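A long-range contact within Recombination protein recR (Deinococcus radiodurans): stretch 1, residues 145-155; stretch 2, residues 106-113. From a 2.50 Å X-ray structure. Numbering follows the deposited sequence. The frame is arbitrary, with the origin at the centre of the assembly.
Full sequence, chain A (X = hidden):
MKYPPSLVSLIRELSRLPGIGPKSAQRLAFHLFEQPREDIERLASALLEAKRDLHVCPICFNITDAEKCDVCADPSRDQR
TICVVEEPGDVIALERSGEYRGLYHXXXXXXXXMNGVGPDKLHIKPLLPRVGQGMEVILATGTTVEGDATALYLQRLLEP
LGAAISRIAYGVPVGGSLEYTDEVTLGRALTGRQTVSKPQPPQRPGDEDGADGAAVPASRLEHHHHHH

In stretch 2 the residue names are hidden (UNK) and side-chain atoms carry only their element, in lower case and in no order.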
ATOM      1  N   VAL A 145      -9.598  16.830 -15.411  1.00 49.39           N
ATOM      2  CA  VAL A 145      -9.714  17.882 -16.419  1.00 50.80           C
ATOM      3  C   VAL A 145     -10.730  17.400 -17.455  1.00 51.01           C
ATOM      4  O   VAL A 145     -11.357  18.186 -18.164  1.00 52.02           O
ATOM      5  CB  VAL A 145      -8.351  18.162 -17.091  1.00 52.50           C
ATOM      6  CG1 VAL A 145      -7.367  18.702 -16.057  1.00 49.73           C
ATOM      7  CG2 VAL A 145      -7.800  16.887 -17.711  1.00 59.94           C
ATOM      8  N   GLU A 146     -10.893  16.086 -17.508  1.00 51.00           N
ATOM      9  CA  GLU A 146     -11.837  15.454 -18.409  1.00 52.51           C
ATOM     10  C   GLU A 146     -13.278  15.750 -17.965  1.00 50.14           C
ATOM     11  O   GLU A 146     -14.094  16.264 -18.735  1.00 48.29           O
ATOM     12  CB  GLU A 146     -11.595  13.946 -18.401  1.00 57.69           C
ATOM     13  CG  GLU A 146     -10.150  13.562 -18.644  1.00 62.36           C
ATOM     14  CD  GLU A 146      -9.611  14.170 -19.921  1.00 64.98           C
ATOM     15  OE1 GLU A 146     -10.280  14.049 -20.968  1.00 62.77           O
ATOM     16  OE2 GLU A 146      -8.516  14.769 -19.879  1.00 70.60           O
ATOM     17  N   GLY A 147     -13.583  15.403 -16.719  1.00 49.68           N
ATOM     18  CA  GLY A 147     -14.915  15.637 -16.192  1.00 48.05           C
ATOM     19  C   GLY A 147     -15.233  17.113 -16.151  1.00 46.95           C
ATOM     20  O   GLY A 147     -16.358  17.530 -16.441  1.00 40.72           O
ATOM     21  N   ASP A 148     -14.228  17.907 -15.797  1.00 47.75           N
ATOM     22  CA  ASP A 148     -14.380  19.348 -15.712  1.00 48.67           C
ATOM     23  C   ASP A 148     -14.681  19.895 -17.103  1.00 46.62           C
ATOM     24  O   ASP A 148     -15.559  20.741 -17.278  1.00 48.71           O
ATOM     25  CB  ASP A 148     -13.096  19.973 -15.168  1.00 54.71           C
ATOM     26  CG  ASP A 148     -13.352  21.253 -14.397  1.00 57.93           C
ATOM     27  OD1 ASP A 148     -12.378  21.875 -13.915  1.00 57.44           O
ATOM     28  OD2 ASP A 148     -14.534  21.630 -14.268  1.00 55.28           O
ATOM     29  N   ALA A 149     -13.953  19.397 -18.092  1.00 42.82           N
ATOM     30  CA  ALA A 149     -14.144  19.833 -19.464  1.00 41.87           C
ATOM     31  C   ALA A 149     -15.482  19.374 -20.049  1.00 44.59           C
ATOM     32  O   ALA A 149     -16.191  20.162 -20.684  1.00 43.22           O
ATOM     33  CB  ALA A 149     -13.006  19.329 -20.316  1.00 43.90           C
ATOM     34  N   THR A 150     -15.836  18.107 -19.836  1.00 46.77           N
ATOM     35  CA  THR A 150     -17.100  17.582 -20.368  1.00 43.14           C
ATOM     36  C   THR A 150     -18.258  18.434 -19.877  1.00 41.99           C
ATOM     37  O   THR A 150     -19.100  18.862 -20.661  1.00 43.79           O
ATOM     38  CB  THR A 150     -17.370  16.127 -19.919  1.00 41.01           C
ATOM     39  OG1 THR A 150     -16.178  15.351 -20.050  1.00 36.04           O
ATOM     40  CG2 THR A 150     -18.460  15.505 -20.785  1.00 38.05           C
ATOM     41  N   ALA A 151     -18.274  18.676 -18.568  1.00 38.65           N
ATOM     42  CA  ALA A 151     -19.311  19.458 -17.913  1.00 35.95           C
ATOM     43  C   ALA A 151     -19.472  20.848 -18.499  1.00 37.10           C
ATOM     44  O   ALA A 151     -20.588  21.271 -18.824  1.00 36.81           O
ATOM     45  CB  ALA A 151     -19.016  19.560 -16.426  1.00 39.27           C
ATOM     46  N   LEU A 152     -18.368  21.573 -18.625  1.00 41.97           N
ATOM     47  CA  LEU A 152     -18.449  22.914 -19.185  1.00 41.11           C
ATOM     48  C   LEU A 152     -18.963  22.834 -20.618  1.00 39.25           C
ATOM     49  O   LEU A 152     -19.679  23.715 -21.077  1.00 36.91           O
ATOM     50  CB  LEU A 152     -17.088  23.611 -19.120  1.00 46.63           C
ATOM     51  CG  LEU A 152     -16.552  23.895 -17.706  1.00 51.56           C
ATOM     52  CD1 LEU A 152     -15.400  24.898 -17.802  1.00 55.33           C
ATOM     53  CD2 LEU A 152     -17.652  24.465 -16.808  1.00 49.55           C
ATOM     54  N   TYR A 153     -18.617  21.767 -21.323  1.00 41.79           N
ATOM     55  CA  TYR A 153     -19.111  21.624 -22.683  1.00 46.52           C
ATOM     56  C   TYR A 153     -20.616  21.439 -22.609  1.00 46.56           C
ATOM     57  O   TYR A 153     -21.369  22.060 -23.362  1.00 46.41           O
ATOM     58  CB  TYR A 153     -18.509  20.407 -23.381  1.00 45.09           C
ATOM     59  CG  TYR A 153     -19.131  20.170 -24.736  1.00 49.23           C
ATOM     60  CD1 TYR A 153     -18.767  20.943 -25.842  1.00 47.82           C
ATOM     61  CD2 TYR A 153     -20.130  19.217 -24.902  1.00 50.92           C
ATOM     62  CE1 TYR A 153     -19.382  20.771 -27.070  1.00 44.90           C
ATOM     63  CE2 TYR A 153     -20.754  19.038 -26.126  1.00 52.08           C
ATOM     64  CZ  TYR A 153     -20.377  19.817 -27.204  1.00 52.24           C
ATOM     65  OH  TYR A 153     -21.002  19.635 -28.413  1.00 54.10           O
ATOM     66  N   LEU A 154     -21.046  20.572 -21.694  1.00 47.16           N
ATOM     67  CA  LEU A 154     -22.467  20.281 -21.519  1.00 48.36           C
ATOM     68  C   LEU A 154     -23.231  21.532 -21.115  1.00 49.07           C
ATOM     69  O   LEU A 154     -24.334  21.783 -21.615  1.00 49.90           O
ATOM     70  CB  LEU A 154     -22.656  19.168 -20.482  1.00 46.23           C
ATOM     71  CG  LEU A 154     -22.150  17.790 -20.930  1.00 43.93           C
ATOM     72  CD1 LEU A 154     -22.282  16.791 -19.794  1.00 39.73           C
ATOM     73  CD2 LEU A 154     -22.940  17.325 -22.147  1.00 41.09           C
ATOM     74  N   GLN A 155     -22.642  22.313 -20.214  1.00 46.93           N
ATOM     75  CA  GLN A 155     -23.252  23.561 -19.771  1.00 46.86           C
ATOM     76  C   GLN A 155     -23.536  24.441 -20.996  1.00 46.32           C
ATOM     77  O   GLN A 155     -24.669  24.886 -21.203  1.00 39.76           O
ATOM     78  CB  GLN A 155     -22.308  24.295 -18.811  1.00 48.13           C
ATOM     79  CG  GLN A 155     -22.824  25.649 -18.336  1.00 49.86           C
ATOM     80  CD  GLN A 155     -21.821  26.395 -17.461  1.00 49.87           C
ATOM     81  OE1 GLN A 155     -22.001  27.580 -17.169  1.00 37.50           O
ATOM     82  NE2 GLN A 155     -20.764  25.702 -17.039  1.00 46.93           N
ATOM     83  N   UNK A 106     -26.518   8.964 -19.164  1.00 36.08           N
ATOM     84  CA  UNK A 106     -25.161   8.457 -19.214  1.00 34.71           C
ATOM     85  C   UNK A 106     -24.358   8.677 -20.501  1.00 40.28           C
ATOM     86  O   UNK A 106     -24.586   8.024 -21.521  1.00 40.84           O
ATOM     87  c   UNK A 106     -23.741   6.440 -18.843  1.00 38.30           C
ATOM     88  c   UNK A 106     -25.886   6.682 -17.577  1.00 29.43           C
ATOM     89  c   UNK A 106     -25.157   6.948 -18.895  1.00 36.55           C
ATOM     90  N   UNK A 107     -23.424   9.616 -20.451  1.00 39.91           N
ATOM     91  CA  UNK A 107     -22.544   9.855 -21.579  1.00 43.00           C
ATOM     92  C   UNK A 107     -21.677   8.643 -21.337  1.00 45.45           C
ATOM     93  O   UNK A 107     -21.192   8.474 -20.226  1.00 52.90           O
ATOM     94  c   UNK A 107     -23.529  12.795 -21.555  1.00 49.04           C
ATOM     95  c   UNK A 107     -21.376  13.352 -20.406  1.00 47.27           C
ATOM     96  c   UNK A 107     -22.396  12.278 -20.670  1.00 48.67           C
ATOM     97  c   UNK A 107     -21.697  11.100 -21.340  1.00 47.77           C
ATOM     98  N   UNK A 108     -21.467   7.777 -22.309  1.00 42.22           N
ATOM     99  CA  UNK A 108     -20.649   6.632 -21.962  1.00 43.34           C
ATOM    100  C   UNK A 108     -19.167   6.937 -21.990  1.00 43.02           C
ATOM    101  O   UNK A 108     -18.384   6.246 -22.623  1.00 47.98           O
ATOM    102  n   UNK A 108     -23.325   2.995 -21.329  1.00 44.69           N
ATOM    103  n   UNK A 108     -23.324   5.066 -21.878  1.00 48.91           N
ATOM    104  c   UNK A 108     -24.046   4.101 -21.336  1.00 44.75           C
ATOM    105  c   UNK A 108     -22.098   3.259 -21.887  1.00 48.52           C
ATOM    106  c   UNK A 108     -22.089   4.568 -22.234  1.00 50.51           C
ATOM    107  c   UNK A 108     -21.011   5.426 -22.829  1.00 49.28           C
ATOM    108  N   UNK A 109     -18.790   7.989 -21.268  1.00 44.64           N
ATOM    109  CA  UNK A 109     -17.396   8.382 -21.191  1.00 41.60           C
ATOM    110  C   UNK A 109     -17.191   9.844 -20.848  1.00 40.82           C
ATOM    111  O   UNK A 109     -18.070  10.517 -20.318  1.00 38.50           O
ATOM    112  N   UNK A 110     -16.006  10.341 -21.162  1.00 45.41           N
ATOM    113  CA  UNK A 110     -15.672  11.726 -20.886  1.00 45.26           C
ATOM    114  C   UNK A 110     -15.021  12.295 -22.119  1.00 40.98           C
ATOM    115  O   UNK A 110     -14.348  11.582 -22.843  1.00 38.69           O
ATOM    116  c   UNK A 110     -14.768  13.186 -19.088  1.00 47.28           C
ATOM    117  c   UNK A 110     -14.799  10.693 -18.789  1.00 52.48           C
ATOM    118  c   UNK A 110     -14.640  11.840 -19.766  1.00 45.50           C
ATOM    119  N   UNK A 111     -15.208  13.583 -22.347  1.00 47.57           N
ATOM    120  CA  UNK A 111     -14.589  14.223 -23.491  1.00 56.50           C
ATOM    121  C   UNK A 111     -13.072  14.183 -23.316  1.00 58.44           C
ATOM    122  O   UNK A 111     -12.566  13.944 -22.224  1.00 55.99           O
ATOM    123  c   UNK A 111     -15.072  15.670 -23.615  1.00 54.65           C
ATOM    124  c   UNK A 111     -16.577  15.781 -23.869  1.00 59.14           C
ATOM    125  c   UNK A 111     -16.968  17.234 -24.054  1.00 61.69           C
ATOM    126  c   UNK A 111     -16.939  14.980 -25.111  1.00 60.84           C
ATOM    127  N   UNK A 112     -12.355  14.394 -24.410  1.00 64.71           N
ATOM    128  CA  UNK A 112     -10.902  14.395 -24.392  1.00 71.49           C
ATOM    129  C   UNK A 112     -10.429  14.834 -25.765  1.00 75.45           C
ATOM    130  O   UNK A 112     -10.270  14.024 -26.678  1.00 73.63           O
ATOM    131  o   UNK A 112     -10.936  12.030 -24.901  1.00 73.07           O
ATOM    132  c   UNK A 112     -10.362  13.005 -24.058  1.00 68.68           C
ATOM    133  N   UNK A 113     -10.206  16.144 -25.927  1.00 81.22           N
ATOM    134  CA  UNK A 113      -9.752  16.734 -27.188  1.00 85.42           C
ATOM    135  C   UNK A 113      -8.520  16.036 -27.752  1.00 86.12           C
ATOM    136  O   UNK A 113      -8.379  15.890 -28.967  1.00 83.82           O
ATOM    137  c   UNK A 113      -9.085  18.088 -25.346  1.00 86.78           C
ATOM    138  c   UNK A 113     -10.121  17.123 -24.827  1.00 83.07           C
ATOM    139  c   UNK A 113      -9.474  18.190 -26.804  1.00 87.94           C
TER

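Stretch 1 is helical throughout, with backbone hydrogen bonds from each donor to the carbonyl four residues earlier, such as T150 N to E146 O at 2.8 Å. Stretch 2 is largely irregular, so its residues are identified from side-chain atoms and backbone geometry.

Position 106 carries three carbons, one bonded to CA and bearing the other two. Branching at the first carbon, with no heteroatom, identifies valine. V106 lies out of reach of the helix.

Position 107 has four carbons, forked at the second, with one end carbon against T150 and L154. That fork is the mark of leucine, since isoleucine would branch at the first. In L107 the CA-to-CB bond points toward the helix, and CD1 lies 3.6 Å from T150 CG2 and 3.6 Å from L154 CD1, a purely apolar meeting.

Position 108 has one carbon leading to a five-membered ring of three carbons and two nitrogens, which is histidine. H108 makes no contact with stretch 1; its ND1 instead donates to V106 O at 3.2 Å, with an N-H...acceptor angle of 159°.

No side-chain atom is present at position 109. The backbone angles, phi 156° and psi -160°, agree: a CB here would be jammed against the carbonyl O of residue 108. The residue is glycine, and the reason lies in the local backbone, because an ideal CB on G109 would have nothing of the helix within 5.5 Å.

Position 110 again shows three carbons, one carrying two, and one of the end carbons lies against E146 and G147; the branching makes it valine. The CA-to-CB bond of V110 points toward the helix. Its CG1 sits 3.3 Å from E146 CB and 3.5 Å from G147 N, packing against the helix backbone as well as a side chain. The 2.8 Å between V110 CG1 and T150 OG1 is too short for a real contact and supports no conclusion.

Four carbons forked at the second, touching T150 and Y153, make position 111 leucine. Of the residues in stretch 2, L111 has the largest area covered by the helix, 91 Å². Its CG lies 3.6 Å from T150 CG2, and its CD1 is 3.6 Å from Y153 CB. The backbone takes part too: L111 N donates to T150 OG1 at 3.1 Å with an angle of 155°, although the crowding of OG1 makes its place less sure. L111 O lies 2.6 Å from E146 OE1.

Position 112 has one carbon, which approaches E146, and then one oxygen; this is serine. S112 CB is 3.3 Å from E146 OE1.

At position 113 three carbons close a ring onto the backbone N, so the residue is proline. P113 is poorly ordered, and its side chain stays 4.9 Å from the helix.

The contact, burying 420 Å² in all, combines apolar packing with backbone recognition. L107 and L111 supply carbon surface to T150, L154 and Y153, while V110 lies against E146 and G147. T150 links these elements: its methyl meets both leucines, and its hydroxyl oxygen accepts from L111 N, tying the irregular segment to the helix.

Stretch 2, residues 106-113: VLHGVLSP
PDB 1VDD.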